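Local coordinates for SnoaL-like domain-containing protein (Kribbella flavida, PDB 4LMI) that is of unknown function but belongs to the SnoaL-like family of the NTF2 clan and may be a ketosteroid isomerase, at residues B[15-26]-B[58-69]. Sequence-based numbering, arbitrary orientation.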
ATOM      1  N   ARG B  15       7.713  13.194  -1.034  1.00 22.70           N
ATOM      2  CA  ARG B  15       8.660  13.359   0.069  1.00 24.14           C
ATOM      3  C   ARG B  15       8.286  14.575   0.925  1.00 24.41           C
ATOM      4  O   ARG B  15       8.248  14.481   2.159  1.00 24.31           O
ATOM      5  CB  ARG B  15      10.111  13.445  -0.448  1.00 25.99           C
ATOM      6  CG  ARG B  15      11.162  13.601   0.646  1.00 30.32           C
ATOM      7  CD  ARG B  15      11.233  12.383   1.564  1.00 37.47           C
ATOM      8  NE  ARG B  15      11.735  11.200   0.863  1.00 41.93           N
ATOM      9  CZ  ARG B  15      11.890   9.997   1.411  1.00 38.43           C
ATOM     10  NH1 ARG B  15      11.580   9.796   2.688  1.00 37.29           N
ATOM     11  NH2 ARG B  15      12.355   8.994   0.675  1.00 36.98           N
ATOM     12  N   LYS B  16       8.003  15.699   0.266  0.50 24.63           N
ATOM     13  CA  LYS B  16       7.617  16.938   0.947  0.50 24.65           C
ATOM     14  C   LYS B  16       6.305  16.801   1.720  0.50 24.13           C
ATOM     15  O   LYS B  16       6.158  17.362   2.809  0.50 24.08           O
ATOM     16  CB  LYS B  16       7.524  18.098  -0.046  0.50 26.78           C
ATOM     17  CG  LYS B  16       8.871  18.628  -0.499  0.50 31.64           C
ATOM     18  CD  LYS B  16       8.741  19.982  -1.180  0.50 35.72           C
ATOM     19  CE  LYS B  16      10.059  20.422  -1.798  0.50 39.40           C
ATOM     20  NZ  LYS B  16      10.473  19.542  -2.926  0.50 33.00           N
ATOM     21  N   TYR B  17       5.358  16.063   1.145  1.00 22.54           N
ATOM     22  CA  TYR B  17       4.060  15.816   1.787  1.00 22.83           C
ATOM     23  C   TYR B  17       4.269  15.151   3.149  1.00 23.02           C
ATOM     24  O   TYR B  17       3.735  15.609   4.167  1.00 24.24           O
ATOM     25  CB  TYR B  17       3.172  14.964   0.873  1.00 21.15           C
ATOM     26  CG  TYR B  17       1.879  14.479   1.493  1.00 21.35           C
ATOM     27  CD1 TYR B  17       1.850  13.314   2.262  1.00 21.18           C
ATOM     28  CD2 TYR B  17       0.678  15.162   1.282  1.00 23.87           C
ATOM     29  CE1 TYR B  17       0.671  12.858   2.826  1.00 22.39           C
ATOM     30  CE2 TYR B  17      -0.512  14.708   1.841  1.00 22.51           C
ATOM     31  CZ  TYR B  17      -0.505  13.554   2.610  1.00 22.35           C
ATOM     32  OH  TYR B  17      -1.667  13.088   3.167  1.00 23.02           O
ATOM     33  N   PHE B  18       5.079  14.098   3.172  1.00 22.67           N
ATOM     34  CA  PHE B  18       5.346  13.403   4.429  1.00 24.25           C
ATOM     35  C   PHE B  18       6.242  14.173   5.397  1.00 26.17           C
ATOM     36  O   PHE B  18       6.019  14.114   6.611  1.00 28.06           O
ATOM     37  CB  PHE B  18       5.800  11.961   4.185  1.00 22.71           C
ATOM     38  CG  PHE B  18       4.675  11.076   3.743  1.00 23.67           C
ATOM     39  CD1 PHE B  18       3.811  10.506   4.680  1.00 25.06           C
ATOM     40  CD2 PHE B  18       4.427  10.867   2.393  1.00 23.80           C
ATOM     41  CE1 PHE B  18       2.748   9.720   4.274  1.00 23.94           C
ATOM     42  CE2 PHE B  18       3.358  10.083   1.985  1.00 23.54           C
ATOM     43  CZ  PHE B  18       2.520   9.511   2.924  1.00 23.14           C
ATOM     44  N   ASP B  19       7.229  14.898   4.869  0.50 25.53           N
ATOM     45  CA  ASP B  19       8.111  15.720   5.704  0.50 25.46           C
ATOM     46  C   ASP B  19       7.355  16.860   6.398  0.50 24.73           C
ATOM     47  O   ASP B  19       7.528  17.081   7.601  0.50 25.03           O
ATOM     48  CB  ASP B  19       9.303  16.253   4.898  0.50 24.86           C
ATOM     49  CG  ASP B  19      10.322  15.167   4.567  0.50 28.08           C
ATOM     50  OD1 ASP B  19      10.239  14.060   5.136  0.50 28.66           O
ATOM     51  OD2 ASP B  19      11.218  15.424   3.736  0.50 29.10           O
ATOM     52  N   THR B  20       6.504  17.564   5.649  1.00 24.75           N
ATOM     53  CA  THR B  20       5.710  18.666   6.215  1.00 25.05           C
ATOM     54  C   THR B  20       4.592  18.165   7.128  1.00 25.65           C
ATOM     55  O   THR B  20       4.279  18.803   8.135  1.00 29.43           O
ATOM     56  CB  THR B  20       5.131  19.614   5.145  1.00 26.11           C
ATOM     57  OG1 THR B  20       4.290  18.876   4.249  1.00 22.75           O
ATOM     58  CG2 THR B  20       6.268  20.321   4.375  1.00 25.95           C
ATOM     59  N   LEU B  21       4.001  17.025   6.781  1.00 26.55           N
ATOM     60  CA  LEU B  21       2.994  16.405   7.649  1.00 25.41           C
ATOM     61  C   LEU B  21       3.606  15.988   8.985  1.00 26.23           C
ATOM     62  O   LEU B  21       3.099  16.349  10.049  1.00 27.73           O
ATOM     63  CB  LEU B  21       2.334  15.205   6.968  1.00 26.57           C
ATOM     64  CG  LEU B  21       1.236  14.487   7.773  1.00 28.57           C
ATOM     65  CD1 LEU B  21       0.135  15.447   8.213  1.00 25.20           C
ATOM     66  CD2 LEU B  21       0.660  13.327   6.973  1.00 31.36           C
ATOM     67  N   ASN B  22       4.702  15.235   8.934  1.00 28.76           N
ATOM     68  CA  ASN B  22       5.337  14.782  10.166  1.00 30.23           C
ATOM     69  C   ASN B  22       5.841  15.953  11.008  1.00 30.14           C
ATOM     70  O   ASN B  22       5.811  15.906  12.236  1.00 32.62           O
ATOM     71  CB  ASN B  22       6.472  13.804   9.880  1.00 30.26           C
ATOM     72  CG  ASN B  22       6.985  13.141  11.136  1.00 33.70           C
ATOM     73  OD1 ASN B  22       6.217  12.544  11.897  1.00 34.51           O
ATOM     74  ND2 ASN B  22       8.286  13.254  11.370  1.00 36.98           N
ATOM     75  N   GLY B  23       6.283  17.008  10.331  1.00 29.35           N
ATOM     76  CA  GLY B  23       6.751  18.210  10.999  1.00 28.94           C
ATOM     77  C   GLY B  23       5.639  19.135  11.446  1.00 29.17           C
ATOM     78  O   GLY B  23       5.913  20.163  12.054  1.00 29.81           O
ATOM     79  N   ARG B  24       4.384  18.776  11.158  1.00 26.55           N
ATOM     80  CA  ARG B  24       3.227  19.640  11.450  1.00 28.46           C
ATOM     81  C   ARG B  24       3.473  21.056  10.924  1.00 26.13           C
ATOM     82  O   ARG B  24       3.130  22.047  11.574  1.00 27.95           O
ATOM     83  CB  ARG B  24       2.905  19.676  12.960  1.00 28.73           C
ATOM     84  CG  ARG B  24       2.285  18.411  13.533  1.00 34.00           C
ATOM     85  CD  ARG B  24       3.343  17.426  13.988  1.00 40.84           C
ATOM     86  NE  ARG B  24       2.803  16.431  14.912  1.00 42.71           N
ATOM     87  CZ  ARG B  24       3.337  15.230  15.127  1.00 44.31           C
ATOM     88  NH1 ARG B  24       4.434  14.847  14.477  1.00 39.50           N
ATOM     89  NH2 ARG B  24       2.764  14.402  15.991  1.00 43.29           N
ATOM     90  N   ALA B  25       4.086  21.134   9.746  1.00 27.12           N
ATOM     91  CA  ALA B  25       4.431  22.409   9.130  1.00 27.98           C
ATOM     92  C   ALA B  25       3.248  22.832   8.271  1.00 27.09           C
ATOM     93  O   ALA B  25       3.250  22.654   7.051  1.00 27.63           O
ATOM     94  CB  ALA B  25       5.701  22.266   8.302  1.00 27.49           C
ATOM     95  N   TRP B  26       2.229  23.385   8.924  1.00 27.29           N
ATOM     96  CA  TRP B  26       0.899  23.490   8.313  1.00 26.74           C
ATOM     97  C   TRP B  26       0.804  24.374   7.113  1.00 27.20           C
ATOM     98  O   TRP B  26       0.092  24.039   6.166  1.00 28.72           O
ATOM     99  CB  TRP B  26      -0.164  23.854   9.347  1.00 28.85           C
ATOM    100  CG  TRP B  26      -0.293  22.819  10.442  1.00 31.57           C
ATOM    101  CD1 TRP B  26      -0.235  23.026  11.818  1.00 28.64           C
ATOM    102  CD2 TRP B  26      -0.483  21.366  10.283  1.00 30.36           C
ATOM    103  NE1 TRP B  26      -0.380  21.844  12.496  1.00 30.68           N
ATOM    104  CE2 TRP B  26      -0.533  20.811  11.638  1.00 30.64           C
ATOM    105  CE3 TRP B  26      -0.616  20.506   9.194  1.00 30.50           C
ATOM    106  CZ2 TRP B  26      -0.712  19.456  11.871  1.00 29.83           C
ATOM    107  CZ3 TRP B  26      -0.788  19.137   9.444  1.00 30.75           C
ATOM    108  CH2 TRP B  26      -0.836  18.628  10.753  1.00 31.43           C
ATOM    109  N   ASN B  58      -6.206  17.134   9.900  1.00 29.05           N
ATOM    110  CA  ASN B  58      -4.839  16.920  10.356  1.00 30.36           C
ATOM    111  C   ASN B  58      -4.471  17.742  11.595  1.00 30.08           C
ATOM    112  O   ASN B  58      -3.799  17.239  12.498  1.00 28.44           O
ATOM    113  CB  ASN B  58      -3.857  17.172   9.210  1.00 28.94           C
ATOM    114  CG  ASN B  58      -3.907  16.078   8.165  1.00 27.78           C
ATOM    115  OD1 ASN B  58      -3.422  14.966   8.393  1.00 28.72           O
ATOM    116  ND2 ASN B  58      -4.511  16.376   7.020  1.00 27.77           N
ATOM    117  N   GLN B  59      -4.928  18.992  11.636  1.00 28.51           N
ATOM    118  CA  GLN B  59      -4.654  19.889  12.762  1.00 31.41           C
ATOM    119  C   GLN B  59      -5.411  19.504  14.040  1.00 34.48           C
ATOM    120  O   GLN B  59      -4.895  19.669  15.151  1.00 37.14           O
ATOM    121  CB  GLN B  59      -4.961  21.337  12.376  1.00 27.18           C
ATOM    122  CG  GLN B  59      -3.983  21.933  11.370  1.00 28.22           C
ATOM    123  CD  GLN B  59      -4.414  23.298  10.866  1.00 27.35           C
ATOM    124  OE1 GLN B  59      -5.604  23.584  10.752  1.00 30.48           O
ATOM    125  NE2 GLN B  59      -3.444  24.147  10.556  1.00 27.67           N
ATOM    126  N   GLU B  60      -6.627  18.985  13.876  1.00 34.11           N
ATOM    127  CA  GLU B  60      -7.463  18.594  15.013  1.00 36.54           C
ATOM    128  C   GLU B  60      -7.144  17.201  15.558  1.00 38.62           C
ATOM    129  O   GLU B  60      -7.728  16.782  16.559  1.00 41.80           O
ATOM    130  CB  GLU B  60      -8.944  18.667  14.642  1.00 39.84           C
ATOM    131  CG  GLU B  60      -9.480  20.081  14.483  1.00 41.32           C
ATOM    132  CD  GLU B  60     -10.938  20.111  14.072  1.00 46.57           C
ATOM    133  OE1 GLU B  60     -11.630  19.077  14.211  1.00 52.88           O
ATOM    134  OE2 GLU B  60     -11.397  21.175  13.612  1.00 49.56           O
ATOM    135  N   TYR B  61      -6.213  16.495  14.916  1.00 39.93           N
ATOM    136  CA  TYR B  61      -5.918  15.115  15.297  1.00 41.91           C
ATOM    137  C   TYR B  61      -5.220  15.013  16.655  1.00 45.99           C
ATOM    138  O   TYR B  61      -4.148  15.598  16.851  1.00 45.40           O
ATOM    139  CB  TYR B  61      -5.112  14.389  14.218  1.00 41.46           C
ATOM    140  CG  TYR B  61      -5.268  12.895  14.316  1.00 39.07           C
ATOM    141  CD1 TYR B  61      -4.444  12.143  15.152  1.00 41.54           C
ATOM    142  CD2 TYR B  61      -6.268  12.232  13.602  1.00 41.16           C
ATOM    143  CE1 TYR B  61      -4.599  10.771  15.263  1.00 47.27           C
ATOM    144  CE2 TYR B  61      -6.428  10.859  13.702  1.00 40.97           C
ATOM    145  CZ  TYR B  61      -5.592  10.135  14.534  1.00 43.34           C
ATOM    146  OH  TYR B  61      -5.740   8.775  14.643  1.00 39.15           O
ATOM    147  N   PRO B  62      -5.830  14.261  17.593  1.00 43.32           N
ATOM    148  CA  PRO B  62      -5.342  14.166  18.974  1.00 42.50           C
ATOM    149  C   PRO B  62      -4.137  13.242  19.149  1.00 42.43           C
ATOM    150  O   PRO B  62      -3.883  12.389  18.304  1.00 45.31           O
ATOM    151  CB  PRO B  62      -6.553  13.616  19.733  1.00 43.49           C
ATOM    152  CG  PRO B  62      -7.308  12.831  18.723  1.00 42.63           C
ATOM    153  CD  PRO B  62      -7.076  13.493  17.392  1.00 38.35           C
ATOM    154  N   GLY B  63      -3.404  13.422  20.247  1.00 44.09           N
ATOM    155  CA  GLY B  63      -2.282  12.544  20.586  1.00 47.41           C
ATOM    156  C   GLY B  63      -0.970  12.917  19.923  1.00 47.52           C
ATOM    157  O   GLY B  63      -0.918  13.819  19.081  1.00 47.82           O
ATOM    158  N   ASP B  64       0.089  12.205  20.304  1.00 47.99           N
ATOM    159  CA  ASP B  64       1.447  12.500  19.854  1.00 59.64           C
ATOM    160  C   ASP B  64       1.972  11.386  18.950  1.00 66.92           C
ATOM    161  O   ASP B  64       2.521  10.386  19.426  1.00 81.76           O
ATOM    162  CB  ASP B  64       2.370  12.714  21.062  1.00 72.44           C
ATOM    163  CG  ASP B  64       3.800  13.053  20.662  1.00 78.53           C
ATOM    164  OD1 ASP B  64       3.999  13.791  19.670  1.00 86.15           O
ATOM    165  OD2 ASP B  64       4.729  12.583  21.353  1.00 80.99           O
ATOM    166  N   TRP B  65       1.787  11.568  17.645  1.00 52.28           N
ATOM    167  CA  TRP B  65       2.151  10.561  16.649  1.00 48.21           C
ATOM    168  C   TRP B  65       3.399  10.927  15.899  1.00 46.67           C
ATOM    169  O   TRP B  65       3.783  12.095  15.836  1.00 45.56           O
ATOM    170  CB  TRP B  65       0.997  10.342  15.673  1.00 45.60           C
ATOM    171  CG  TRP B  65       0.531  11.623  15.034  1.00 43.58           C
ATOM    172  CD1 TRP B  65      -0.513  12.448  15.443  1.00 40.79           C
ATOM    173  CD2 TRP B  65       1.101  12.285  13.851  1.00 39.76           C
ATOM    174  NE1 TRP B  65      -0.629  13.536  14.616  1.00 44.63           N
ATOM    175  CE2 TRP B  65       0.310  13.500  13.642  1.00 41.84           C
ATOM    176  CE3 TRP B  65       2.151  12.005  12.981  1.00 41.50           C
ATOM    177  CZ2 TRP B  65       0.573  14.378  12.601  1.00 41.15           C
ATOM    178  CZ3 TRP B  65       2.403  12.897  11.932  1.00 40.35           C
ATOM    179  CH2 TRP B  65       1.632  14.053  11.750  1.00 38.11           C
ATOM    180  N   GLN B  66       4.036   9.920  15.311  1.00 46.55           N
ATOM    181  CA  GLN B  66       5.278  10.106  14.576  1.00 43.89           C
ATOM    182  C   GLN B  66       5.311   9.131  13.411  1.00 40.02           C
ATOM    183  O   GLN B  66       4.929   7.970  13.558  1.00 42.35           O
ATOM    184  CB  GLN B  66       6.471   9.856  15.505  1.00 50.42           C
ATOM    185  CG  GLN B  66       7.829  10.239  14.933  1.00 53.81           C
ATOM    186  CD  GLN B  66       8.078  11.740  14.925  1.00 59.16           C
ATOM    187  OE1 GLN B  66       8.789  12.252  14.061  1.00 60.10           O
ATOM    188  NE2 GLN B  66       7.495  12.451  15.888  1.00 61.96           N
ATOM    189  N   LEU B  67       5.753   9.602  12.249  1.00 35.28           N
ATOM    190  CA  LEU B  67       5.905   8.718  11.097  1.00 33.51           C
ATOM    191  C   LEU B  67       7.320   8.738  10.533  1.00 33.18           C
ATOM    192  O   LEU B  67       8.039   9.731  10.648  1.00 35.62           O
ATOM    193  CB  LEU B  67       4.856   9.014  10.010  1.00 36.13           C
ATOM    194  CG  LEU B  67       4.744  10.394   9.368  1.00 38.12           C
ATOM    195  CD1 LEU B  67       5.678  10.518   8.173  1.00 40.44           C
ATOM    196  CD2 LEU B  67       3.305  10.636   8.932  1.00 41.56           C
ATOM    197  N   THR B  68       7.708   7.607   9.956  1.00 30.55           N
ATOM    198  CA  THR B  68       8.976   7.457   9.259  1.00 32.08           C
ATOM    199  C   THR B  68       8.681   6.739   7.953  1.00 29.57           C
ATOM    200  O   THR B  68       8.116   5.643   7.958  1.00 29.39           O
ATOM    201  CB  THR B  68       9.981   6.630  10.086  1.00 32.40           C
ATOM    202  OG1 THR B  68      10.147   7.232  11.371  1.00 35.46           O
ATOM    203  CG2 THR B  68      11.335   6.558   9.388  1.00 33.04           C
ATOM    204  N   VAL B  69       9.046   7.365   6.839  1.00 28.65           N
ATOM    205  CA  VAL B  69       8.854   6.765   5.523  1.00 27.77           C
ATOM    206  C   VAL B  69       9.774   5.545   5.372  1.00 26.23           C
ATOM    207  O   VAL B  69      10.972   5.626   5.657  1.00 28.90           O
ATOM    208  CB  VAL B  69       9.112   7.786   4.394  1.00 26.36           C
ATOM    209  CG1 VAL B  69       9.122   7.099   3.035  1.00 26.52           C
ATOM    210  CG2 VAL B  69       8.067   8.901   4.429  1.00 25.73           C
TER
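Asn22, in the last turn of helix 6-22, uses both ends of its amide on strand 65-75; CG stands opposite the backbone N (chi1 -170°), which carries the amide out to the strand. Its OD1 accepts Leu67 N at 3.0 Å along a nearly straight N-H path (173°), though the donor stands above the carbonyl plane. Its ND2 donates a hydrogen bond to Gln66 OE1 (2.9 Å), which lies in the Asn22 amide plane; the two amides stand almost perpendicular.

Arg24, the positive-phi residue of the Schellman motif that ends the helix, lays its guanidinium flat over the Trp65 ring, CZ 3.7 Å from the centroid of the six-membered ring. Its edge serves two carbonyls: NH2 donates to Trp65 O, with a weaker bond from NH1, and NH1 also reaches Asn22 O at 2.8 Å. Asp64 adds only a long, out-of-plane charge pairing.

Gln59 CG sits over the Trp26 five-membered ring, 3.6 Å from its centroid, in a CH-pi contact. Asn58 ND2 is satisfied by Tyr54 O, and OD1 by a bound buffer molecule. Phe18 sets CB on Val69 CG2 and its ring edge at Leu67 CD1; its side chain also touches Val81 and Val83 of strand 78-87. Helical segment 15-22 runs roughly antiparallel to segment 65-69 of the sheet's outermost strand within this chain, while helix 26-31 flanks Leu21 and Asn58 through Phe29.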